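Local atomic coordinates of KmHsv2 (Kluyveromyces marxianus, PDB entry 3VU4), a protein that probably binds phosphoinositides on membranes, as a seven-bladed beta-propeller of the PROPPIN family related to the autophagy protein Atg18. Residues 62-70 and 103-111; 298-309 and 321-332. All coordinates share one frame; numbering follows the deposited sequence.

Contact 1 of 2, residues 62-70 and 103-111. With SO4 (sulfate ion), chain I; SO4 (sulfate ion), chain C.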
loop_
_atom_site.group_PDB
_atom_site.type_symbol
_atom_site.label_atom_id
_atom_site.label_comp_id
_atom_site.label_asym_id
_atom_site.label_seq_id
_atom_site.Cartn_x
_atom_site.Cartn_y
_atom_site.Cartn_z
ATOM N N SER A 62 -5.495 15.920 9.576
ATOM C CA SER A 62 -5.935 14.614 10.030
ATOM C C SER A 62 -5.602 13.500 9.027
ATOM O O SER A 62 -5.406 12.333 9.403
ATOM C CB SER A 62 -7.440 14.682 10.272
ATOM O OG SER A 62 -8.035 13.406 10.186
ATOM N N LYS A 63 -5.543 13.876 7.752
ATOM C CA LYS A 63 -5.263 12.943 6.678
ATOM C C LYS A 63 -4.623 13.709 5.521
ATOM O O LYS A 63 -4.991 14.851 5.242
ATOM C CB LYS A 63 -6.572 12.279 6.248
ATOM C CG LYS A 63 -6.458 11.279 5.113
ATOM C CD LYS A 63 -7.583 10.287 5.228
ATOM C CE LYS A 63 -7.423 9.511 6.524
ATOM N NZ LYS A 63 -8.626 8.731 6.883
ATOM N N VAL A 64 -3.667 13.086 4.846
ATOM C CA VAL A 64 -2.989 13.764 3.757
ATOM C C VAL A 64 -2.615 12.816 2.599
ATOM O O VAL A 64 -2.169 11.691 2.816
ATOM C CB VAL A 64 -1.731 14.494 4.315
ATOM C CG1 VAL A 64 -0.700 13.477 4.812
ATOM C CG2 VAL A 64 -1.145 15.411 3.269
ATOM N N ARG A 65 -2.820 13.286 1.370
ATOM C CA ARG A 65 -2.527 12.505 0.162
ATOM C C ARG A 65 -1.880 13.390 -0.895
ATOM O O ARG A 65 -2.021 14.617 -0.860
ATOM C CB ARG A 65 -3.818 11.935 -0.432
ATOM C CG ARG A 65 -4.592 11.004 0.476
ATOM C CD ARG A 65 -3.944 9.645 0.555
ATOM N NE ARG A 65 -4.739 8.739 1.369
ATOM C CZ ARG A 65 -4.624 8.623 2.686
ATOM N NH1 ARG A 65 -3.727 9.354 3.339
ATOM N NH2 ARG A 65 -5.426 7.800 3.350
ATOM N N MET A 66 -1.166 12.780 -1.834
ATOM C CA MET A 66 -0.568 13.563 -2.903
ATOM C C MET A 66 -0.832 12.913 -4.261
ATOM O O MET A 66 -1.101 11.711 -4.345
ATOM C CB MET A 66 0.931 13.774 -2.659
ATOM C CG MET A 66 1.841 12.604 -2.940
ATOM S SD MET A 66 3.543 13.005 -2.424
ATOM C CE MET A 66 4.111 14.014 -3.814
ATOM N N LEU A 67 -0.794 13.716 -5.320
ATOM C CA LEU A 67 -1.038 13.209 -6.665
ATOM C C LEU A 67 0.246 13.178 -7.477
ATOM O O LEU A 67 0.724 14.212 -7.931
ATOM C CB LEU A 67 -2.070 14.076 -7.389
ATOM C CG LEU A 67 -2.328 13.664 -8.845
ATOM C CD1 LEU A 67 -2.964 12.276 -8.891
ATOM C CD2 LEU A 67 -3.235 14.684 -9.508
ATOM N N HIS A 68 0.798 11.984 -7.654
ATOM C CA HIS A 68 2.031 11.809 -8.413
ATOM C C HIS A 68 3.114 12.751 -7.906
ATOM O O HIS A 68 3.537 12.654 -6.750
ATOM C CB HIS A 68 1.759 12.051 -9.895
ATOM C CG HIS A 68 0.729 11.124 -10.460
ATOM N ND1 HIS A 68 0.852 9.755 -10.388
ATOM C CD2 HIS A 68 -0.455 11.366 -11.071
ATOM C CE1 HIS A 68 -0.213 9.191 -10.927
ATOM N NE2 HIS A 68 -1.022 10.144 -11.349
ATOM N N ARG A 69 3.565 13.656 -8.766
ATOM C CA ARG A 69 4.585 14.615 -8.377
ATOM C C ARG A 69 4.107 16.019 -8.698
ATOM O O ARG A 69 4.905 16.951 -8.793
ATOM C CB ARG A 69 5.897 14.320 -9.103
ATOM C CG ARG A 69 6.737 13.229 -8.446
ATOM C CD ARG A 69 7.964 12.890 -9.285
ATOM N NE ARG A 69 8.929 12.060 -8.567
ATOM C CZ ARG A 69 9.608 12.457 -7.491
ATOM N NH1 ARG A 69 9.431 13.677 -6.996
ATOM N NH2 ARG A 69 10.475 11.634 -6.911
ATOM N N THR A 70 2.793 16.159 -8.850
ATOM C CA THR A 70 2.178 17.440 -9.167
ATOM C C THR A 70 2.203 18.406 -7.985
ATOM O O THR A 70 2.824 18.140 -6.955
ATOM C CB THR A 70 0.724 17.254 -9.595
ATOM O OG1 THR A 70 -0.083 16.992 -8.440
ATOM C CG2 THR A 70 0.612 16.087 -10.559
ATOM N N VAL A 103 -14.401 11.101 6.560
ATOM C CA VAL A 103 -13.658 10.455 5.493
ATOM C C VAL A 103 -12.745 9.349 6.021
ATOM O O VAL A 103 -11.962 9.571 6.949
ATOM C CB VAL A 103 -12.797 11.471 4.724
ATOM C CG1 VAL A 103 -11.998 10.765 3.640
ATOM C CG2 VAL A 103 -13.684 12.538 4.114
ATOM N N LYS A 104 -12.863 8.161 5.419
ATOM C CA LYS A 104 -12.051 6.991 5.771
ATOM C C LYS A 104 -10.923 6.855 4.747
ATOM O O LYS A 104 -9.818 7.363 4.943
ATOM C CB LYS A 104 -12.891 5.709 5.748
ATOM C CG LYS A 104 -13.958 5.593 6.822
ATOM C CD LYS A 104 -14.658 4.246 6.690
ATOM C CE LYS A 104 -15.742 4.036 7.738
ATOM N NZ LYS A 104 -16.392 2.693 7.579
ATOM N N ASP A 105 -11.207 6.173 3.642
ATOM C CA ASP A 105 -10.213 5.995 2.590
ATOM C C ASP A 105 -10.241 7.183 1.630
ATOM O O ASP A 105 -11.278 7.823 1.453
ATOM C CB ASP A 105 -10.491 4.700 1.831
ATOM C CG ASP A 105 -10.417 3.476 2.725
ATOM O OD1 ASP A 105 -9.298 3.156 3.202
ATOM O OD2 ASP A 105 -11.476 2.844 2.952
ATOM N N LEU A 106 -9.098 7.471 1.015
ATOM C CA LEU A 106 -8.977 8.581 0.078
ATOM C C LEU A 106 -7.904 8.289 -0.970
ATOM O O LEU A 106 -6.734 8.093 -0.629
ATOM C CB LEU A 106 -8.622 9.860 0.833
ATOM C CG LEU A 106 -8.486 11.125 -0.016
ATOM C CD1 LEU A 106 -9.784 11.357 -0.766
ATOM C CD2 LEU A 106 -8.156 12.319 0.862
ATOM N N PHE A 107 -8.307 8.269 -2.241
ATOM C CA PHE A 107 -7.391 7.992 -3.350
ATOM C C PHE A 107 -7.457 9.070 -4.431
ATOM O O PHE A 107 -8.501 9.678 -4.655
ATOM C CB PHE A 107 -7.730 6.637 -3.965
ATOM C CG PHE A 107 -7.637 5.496 -3.002
ATOM C CD1 PHE A 107 -6.403 4.967 -2.644
ATOM C CD2 PHE A 107 -8.785 4.934 -2.460
ATOM C CE1 PHE A 107 -6.312 3.889 -1.758
ATOM C CE2 PHE A 107 -8.705 3.853 -1.570
ATOM C CZ PHE A 107 -7.463 3.332 -1.223
ATOM N N LEU A 108 -6.340 9.288 -5.115
ATOM C CA LEU A 108 -6.262 10.302 -6.160
ATOM C C LEU A 108 -5.610 9.806 -7.453
ATOM O O LEU A 108 -4.661 9.022 -7.428
ATOM C CB LEU A 108 -5.461 11.506 -5.654
ATOM C CG LEU A 108 -5.910 12.203 -4.371
ATOM C CD1 LEU A 108 -4.787 13.091 -3.859
ATOM C CD2 LEU A 108 -7.163 13.011 -4.635
ATOM N N SER A 109 -6.133 10.276 -8.583
ATOM C CA SER A 109 -5.594 9.953 -9.901
ATOM C C SER A 109 -5.833 11.212 -10.728
ATOM O O SER A 109 -6.639 12.054 -10.333
ATOM C CB SER A 109 -6.307 8.748 -10.522
ATOM O OG SER A 109 -7.601 9.075 -10.984
ATOM N N ARG A 110 -5.142 11.363 -11.853
ATOM C CA ARG A 110 -5.324 12.564 -12.669
ATOM C C ARG A 110 -6.776 12.699 -13.128
ATOM O O ARG A 110 -7.193 13.757 -13.590
ATOM C CB ARG A 110 -4.396 12.536 -13.894
ATOM C CG ARG A 110 -2.895 12.531 -13.574
ATOM C CD ARG A 110 -2.050 12.337 -14.842
ATOM N NE ARG A 110 -0.626 12.145 -14.561
ATOM C CZ ARG A 110 0.200 13.103 -14.146
ATOM N NH1 ARG A 110 -0.251 14.338 -13.959
ATOM N NH2 ARG A 110 1.479 12.825 -13.916
ATOM N N GLU A 111 -7.549 11.630 -12.968
ATOM C CA GLU A 111 -8.943 11.621 -13.392
ATOM C C GLU A 111 -9.967 11.646 -12.264
ATOM O O GLU A 111 -10.945 12.396 -12.318
ATOM C CB GLU A 111 -9.218 10.371 -14.216
ATOM C CG GLU A 111 -8.084 9.936 -15.107
ATOM C CD GLU A 111 -8.442 10.069 -16.564
ATOM O OE1 GLU A 111 -8.437 11.216 -17.065
ATOM O OE2 GLU A 111 -8.743 9.028 -17.198
HETATM S S SO4 I . -3.631 8.564 -13.597
HETATM O O1 SO4 I . -3.648 9.617 -14.628
HETATM O O2 SO4 I . -2.488 7.664 -13.835
HETATM O O3 SO4 I . -3.491 9.173 -12.266
HETATM O O4 SO4 I . -4.891 7.800 -13.660
HETATM S S SO4 C . -18.290 3.248 10.822
HETATM O O1 SO4 C . -18.804 3.407 9.446
HETATM O O2 SO4 C . -17.220 2.236 10.827
HETATM O O3 SO4 C . -17.739 4.531 11.290
HETATM O O4 SO4 C . -19.391 2.824 11.709
HETATM O O HOH W 1 -7.010 5.823 1.818
#
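His-68 and Arg-110 meet as two flat groups whose planes lie 19° apart, at one end of a seam between successive blades of the seven-bladed propeller. CD2 of His-68 sits over one face of the Arg-110 guanidinium, offset toward its rim, 3.6 Å from NE of Arg-110. A sulfate, probably from the crystallisation liquor, lies at the edge of the imidazole: NE2 of His-68 donates to its O3 along a fairly straight bond (159°), and the backbone N of Arg-110 donates to the same oxygen. O1 of this sulfate lies at the edge of the Arg-110 guanidinium, near its plane, and the anion would probably offset the charge of Arg-110. CG2 of Thr-70 borders the guanidinium obliquely.

The second flat group is the guanidinium of Arg-65, which takes its partners at the edge. With its chain bent at CB-CG (chi2 -76°), the group folds back so that NE donates to O of Leu-106 at 2.9 Å, NH1 to O of Val-64, and NH2 to a water that also accepts from N of Leu-106. NH1 has a salt bridge to Asp-24 besides, so the group is fixed in rotation by bonds on several sides.

These are the inner strands of their blades, 63-66 and 103-108, which run nearly parallel with axes 7.4 Å apart, and side chains fill the gap. CG of Arg-65 rests on CD2 of Leu-106, CD1 of Leu-108 reaches CB of Arg-65, and CD1 of Leu-67 lies against the backbone of Ser-109. At the far end NZ of Lys-63 meets a lone pair of Lys-104 O, in the carbonyl plane, at 2.7 Å.

Contact 2 of 2, residues 298-309 and 321-332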
loop_
_atom_site.group_PDB
_atom_site.type_symbol
_atom_site.label_atom_id
_atom_site.label_comp_id
_atom_site.label_asym_id
_atom_site.label_seq_id
_atom_site.Cartn_x
_atom_site.Cartn_y
_atom_site.Cartn_z
ATOM N N PHE A 298 12.567 -11.605 8.365
ATOM C CA PHE A 298 13.475 -10.692 9.037
ATOM C C PHE A 298 12.808 -10.004 10.226
ATOM O O PHE A 298 11.718 -9.459 10.107
ATOM C CB PHE A 298 13.938 -9.652 8.023
ATOM C CG PHE A 298 14.980 -8.715 8.538
ATOM C CD1 PHE A 298 16.330 -9.021 8.412
ATOM C CD2 PHE A 298 14.614 -7.493 9.098
ATOM C CE1 PHE A 298 17.294 -8.118 8.829
ATOM C CE2 PHE A 298 15.576 -6.581 9.521
ATOM C CZ PHE A 298 16.912 -6.888 9.387
ATOM N N LYS A 299 13.466 -10.031 11.376
ATOM C CA LYS A 299 12.920 -9.385 12.565
ATOM C C LYS A 299 13.365 -7.930 12.635
ATOM O O LYS A 299 14.555 -7.622 12.707
ATOM C CB LYS A 299 13.336 -10.148 13.827
ATOM C CG LYS A 299 12.766 -11.568 13.861
ATOM C CD LYS A 299 12.981 -12.264 15.198
ATOM C CE LYS A 299 12.333 -13.650 15.203
ATOM N NZ LYS A 299 12.521 -14.378 16.499
ATOM N N LEU A 300 12.382 -7.039 12.589
ATOM C CA LEU A 300 12.638 -5.610 12.616
ATOM C C LEU A 300 13.006 -5.121 14.011
ATOM O O LEU A 300 12.561 -5.672 15.021
ATOM C CB LEU A 300 11.414 -4.863 12.084
ATOM C CG LEU A 300 11.087 -5.242 10.632
ATOM C CD1 LEU A 300 9.649 -4.859 10.280
ATOM C CD2 LEU A 300 12.111 -4.580 9.698
ATOM N N SER A 301 13.840 -4.089 14.043
ATOM C CA SER A 301 14.310 -3.488 15.279
ATOM C C SER A 301 13.509 -2.236 15.605
ATOM O O SER A 301 13.648 -1.219 14.936
ATOM C CB SER A 301 15.790 -3.124 15.138
ATOM O OG SER A 301 16.206 -2.241 16.165
ATOM N N VAL A 302 12.671 -2.300 16.629
ATOM C CA VAL A 302 11.890 -1.130 16.998
ATOM C C VAL A 302 11.730 -0.972 18.520
ATOM O O VAL A 302 11.691 -1.959 19.251
ATOM C CB VAL A 302 10.496 -1.172 16.320
ATOM C CG1 VAL A 302 9.657 -2.318 16.897
ATOM C CG2 VAL A 302 9.811 0.188 16.484
ATOM N N ASP A 303 11.654 0.273 18.994
ATOM C CA ASP A 303 11.503 0.522 20.424
ATOM C C ASP A 303 10.084 0.212 20.882
ATOM O O ASP A 303 9.224 -0.092 20.066
ATOM C CB ASP A 303 11.883 1.966 20.784
ATOM C CG ASP A 303 11.073 3.004 20.028
ATOM O OD1 ASP A 303 9.826 2.909 20.011
ATOM O OD2 ASP A 303 11.695 3.930 19.464
ATOM N N LYS A 304 9.844 0.290 22.186
ATOM C CA LYS A 304 8.537 -0.033 22.745
ATOM C C LYS A 304 7.421 0.960 22.466
ATOM O O LYS A 304 6.291 0.772 22.910
ATOM C CB LYS A 304 8.657 -0.251 24.256
ATOM C CG LYS A 304 9.091 0.970 25.056
ATOM C CD LYS A 304 9.121 0.647 26.551
ATOM C CE LYS A 304 9.482 1.863 27.406
ATOM N NZ LYS A 304 9.430 1.555 28.871
ATOM N N HIS A 305 7.721 2.006 21.714
ATOM C CA HIS A 305 6.706 3.003 21.407
ATOM C C HIS A 305 6.123 2.862 19.991
ATOM O O HIS A 305 5.490 3.789 19.482
ATOM C CB HIS A 305 7.310 4.399 21.605
ATOM C CG HIS A 305 7.945 4.587 22.948
ATOM N ND1 HIS A 305 7.223 4.559 24.125
ATOM C CD2 HIS A 305 9.243 4.745 23.309
ATOM C CE1 HIS A 305 8.049 4.687 25.149
ATOM N NE2 HIS A 305 9.280 4.801 24.682
ATOM N N VAL A 306 6.317 1.700 19.370
ATOM C CA VAL A 306 5.827 1.469 18.015
ATOM C C VAL A 306 4.331 1.650 17.898
ATOM O O VAL A 306 3.573 1.169 18.733
ATOM C CB VAL A 306 6.095 0.035 17.504
ATOM C CG1 VAL A 306 6.508 0.080 16.049
ATOM C CG2 VAL A 306 7.117 -0.658 18.355
ATOM N N ARG A 307 3.915 2.341 16.845
ATOM C CA ARG A 307 2.501 2.533 16.573
ATOM C C ARG A 307 2.209 1.536 15.458
ATOM O O ARG A 307 1.544 0.514 15.671
ATOM C CB ARG A 307 2.230 3.959 16.097
ATOM C CG ARG A 307 2.432 5.012 17.174
ATOM C CD ARG A 307 2.172 6.399 16.616
ATOM N NE ARG A 307 2.847 7.426 17.404
ATOM C CZ ARG A 307 3.146 8.640 16.947
ATOM N NH1 ARG A 307 2.826 8.981 15.700
ATOM N NH2 ARG A 307 3.782 9.507 17.731
ATOM N N GLY A 308 2.736 1.827 14.276
ATOM C CA GLY A 308 2.557 0.937 13.148
ATOM C C GLY A 308 3.626 1.277 12.138
ATOM O O GLY A 308 4.700 1.745 12.518
ATOM N N CYS A 309 3.354 1.040 10.861
ATOM C CA CYS A 309 4.308 1.381 9.818
ATOM C C CYS A 309 3.683 1.146 8.463
ATOM O O CYS A 309 2.582 0.598 8.365
ATOM C CB CYS A 309 5.602 0.555 9.945
ATOM S SG CYS A 309 5.462 -1.238 9.641
ATOM N N VAL A 321 10.746 1.072 4.891
ATOM C CA VAL A 321 9.783 0.929 5.965
ATOM C C VAL A 321 9.790 2.277 6.668
ATOM O O VAL A 321 10.857 2.807 7.007
ATOM C CB VAL A 321 10.196 -0.179 6.940
ATOM C CG1 VAL A 321 9.255 -0.191 8.144
ATOM C CG2 VAL A 321 10.161 -1.534 6.223
ATOM N N VAL A 322 8.607 2.853 6.836
ATOM C CA VAL A 322 8.496 4.139 7.499
ATOM C C VAL A 322 7.784 3.979 8.841
ATOM O O VAL A 322 6.669 3.445 8.915
ATOM C CB VAL A 322 7.731 5.144 6.626
ATOM C CG1 VAL A 322 7.682 6.519 7.312
ATOM C CG2 VAL A 322 8.403 5.244 5.279
ATOM N N TRP A 323 8.452 4.430 9.900
ATOM C CA TRP A 323 7.901 4.354 11.244
ATOM C C TRP A 323 7.405 5.743 11.629
ATOM O O TRP A 323 8.210 6.644 11.873
ATOM C CB TRP A 323 8.977 3.899 12.225
ATOM C CG TRP A 323 9.620 2.601 11.861
ATOM C CD1 TRP A 323 10.827 2.421 11.227
ATOM C CD2 TRP A 323 9.098 1.288 12.114
ATOM N NE1 TRP A 323 11.081 1.075 11.077
ATOM C CE2 TRP A 323 10.041 0.361 11.610
ATOM C CE3 TRP A 323 7.923 0.809 12.714
ATOM C CZ2 TRP A 323 9.846 -1.022 11.694
ATOM C CZ3 TRP A 323 7.730 -0.569 12.794
ATOM C CH2 TRP A 323 8.689 -1.466 12.286
ATOM N N PRO A 324 6.077 5.941 11.687
ATOM C CA PRO A 324 5.549 7.264 12.045
ATOM C C PRO A 324 5.965 7.810 13.409
ATOM O O PRO A 324 6.194 9.010 13.531
ATOM C CB PRO A 324 4.030 7.092 11.907
ATOM C CG PRO A 324 3.823 5.648 12.198
ATOM C CD PRO A 324 4.981 4.979 11.473
ATOM N N HIS A 325 6.093 6.943 14.415
ATOM C CA HIS A 325 6.465 7.372 15.771
ATOM C C HIS A 325 7.885 7.937 15.959
ATOM O O HIS A 325 8.109 8.749 16.849
ATOM C CB HIS A 325 6.224 6.237 16.783
ATOM C CG HIS A 325 7.324 5.220 16.840
ATOM N ND1 HIS A 325 7.734 4.496 15.740
ATOM C CD2 HIS A 325 8.094 4.801 17.874
ATOM C CE1 HIS A 325 8.707 3.674 16.093
ATOM N NE2 HIS A 325 8.945 3.839 17.383
ATOM N N THR A 326 8.851 7.516 15.156
ATOM C CA THR A 326 10.192 8.081 15.294
ATOM C C THR A 326 10.534 8.808 14.005
ATOM O O THR A 326 11.642 9.312 13.846
ATOM C CB THR A 326 11.275 7.000 15.539
ATOM O OG1 THR A 326 11.310 6.087 14.433
ATOM C CG2 THR A 326 10.989 6.235 16.826
ATOM N N ARG A 327 9.560 8.864 13.096
ATOM C CA ARG A 327 9.720 9.490 11.786
ATOM C C ARG A 327 11.002 9.020 11.121
ATOM O O ARG A 327 11.749 9.808 10.532
ATOM C CB ARG A 327 9.708 11.018 11.892
ATOM C CG ARG A 327 8.315 11.613 11.801
ATOM C CD ARG A 327 8.319 13.137 11.856
ATOM N NE ARG A 327 8.832 13.651 13.127
ATOM C CZ ARG A 327 10.068 14.123 13.305
ATOM N NH1 ARG A 327 10.444 14.566 14.500
ATOM N NH2 ARG A 327 10.924 14.167 12.285
ATOM N N MET A 328 11.248 7.717 11.219
ATOM C CA MET A 328 12.433 7.119 10.626
ATOM C C MET A 328 12.113 6.263 9.407
ATOM O O MET A 328 11.056 5.631 9.336
ATOM C CB MET A 328 13.170 6.300 11.676
ATOM C CG MET A 328 14.485 6.943 12.026
ATOM S SD MET A 328 15.189 6.399 13.557
ATOM C CE MET A 328 14.480 7.573 14.689
ATOM N N ILE A 329 13.012 6.272 8.430
ATOM C CA ILE A 329 12.807 5.471 7.235
ATOM C C ILE A 329 14.019 4.583 6.983
ATOM O O ILE A 329 15.145 5.052 6.795
ATOM C CB ILE A 329 12.506 6.351 5.993
ATOM C CG1 ILE A 329 12.319 5.453 4.771
ATOM C CG2 ILE A 329 13.616 7.364 5.763
ATOM C CD1 ILE A 329 11.782 6.168 3.557
ATOM N N GLU A 330 13.763 3.283 7.005
ATOM C CA GLU A 330 14.790 2.273 6.804
ATOM C C GLU A 330 14.697 1.627 5.428
ATOM O O GLU A 330 13.614 1.277 4.970
ATOM C CB GLU A 330 14.660 1.218 7.904
ATOM C CG GLU A 330 15.289 1.652 9.211
ATOM C CD GLU A 330 14.503 1.223 10.419
ATOM O OE1 GLU A 330 13.835 0.177 10.356
ATOM O OE2 GLU A 330 14.570 1.932 11.444
ATOM N N THR A 331 15.842 1.468 4.776
ATOM C CA THR A 331 15.900 0.872 3.451
ATOM C C THR A 331 16.453 -0.544 3.548
ATOM O O THR A 331 17.559 -0.753 4.052
ATOM C CB THR A 331 16.789 1.717 2.531
ATOM O OG1 THR A 331 16.233 3.031 2.429
ATOM C CG2 THR A 331 16.880 1.106 1.147
ATOM N N PHE A 332 15.681 -1.519 3.075
ATOM C CA PHE A 332 16.108 -2.914 3.130
ATOM C C PHE A 332 16.361 -3.503 1.746
ATOM O O PHE A 332 15.787 -3.066 0.750
ATOM C CB PHE A 332 15.062 -3.768 3.862
ATOM C CG PHE A 332 14.789 -3.324 5.277
ATOM C CD1 PHE A 332 13.957 -2.231 5.535
ATOM C CD2 PHE A 332 15.379 -3.984 6.353
ATOM C CE1 PHE A 332 13.715 -1.803 6.851
ATOM C CE2 PHE A 332 15.146 -3.563 7.671
ATOM C CZ PHE A 332 14.309 -2.467 7.920
HETATM O O HOH W 2 13.077 1.791 13.560
HETATM O O HOH W 3 5.204 3.750 14.746
#
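The Trp-323 indole reaches from the beta hairpin 321-332 to the loop 300-309 and packs on Cys-309, Val-302 and Val-306, where the propeller's sixth and seventh blades adjoin. From CB, its CG lies anti to the carbonyl carbon (chi1 -56°), which turns the indole toward the loop. CD2 and CE3 have CB of Cys-309 over one face, and Val-302 CG2 lies over the opposite face. CZ3 meets CG1 of Val-306 at 3.5 Å, CH2 and CZ2 meet CD1 of Leu-300 at the ring edge, and NE1 of Trp-323 donates in the ring plane to OE1 of Glu-330 within the hairpin, a fairly straight bond of 3.0 Å. SG of Cys-309 adds an oblique sulfur-aromatic contact with the six-membered ring, 3.9 Å from CZ3 of Trp-323.

Farther along, Leu-300 CD2 packs on CZ of Phe-332, whose edge turns toward the face of Phe-298 in an offset edge-to-face pair, ring centroids 5.6 Å apart and planes at 72°. On the other flank the imidazole of His-325 carries CA of Val-306 over the centre of one face as a CH-pi contact, while CG2 of Thr-326 sits over the opposite face. The Arg-307 guanidinium lays one face on CA of His-325.

OD1 of Asp-303 has two donors from opposite faces of the carboxylate plane: His-305 N, which closes an Asx turn, and His-325 NE2. With an alanine here, NE2 of His-325 would probably lose its carboxylate mate and the Asx turn its acceptor, leaving the imidazole held by packing on its faces and less firmly fixed in rotation. The carboxylate and imidazole planes are nearly perpendicular, and His-325 NE2 reaches OD1 of Asp-303 on its syn side at 2.9 Å, with a bent N-H...O angle of 133°.

Overall arrangement
Contact 1 closes before contact 2 opens along the chain, and the two are separate places in one beta-propeller, with centres 23 Å apart and nearest atoms about 11 Å apart. They share no strand. Contact 1 joins the inner strands of the second and third four-stranded sheets, 63-66 and 103-108. Contact 2 runs from the outer strand of the sixth sheet, 296-299, through the connecting loop to the middle hairpin of the seventh, 318-323 and 328-337. The first sheet lies between them: its strands touch Val-64 on one side, Val-322 and Pro-324 on the other. Both contacts thus join successive blades, contact 1 between inner strands, contact 2 from an outer strand across to the next blade's middle hairpin.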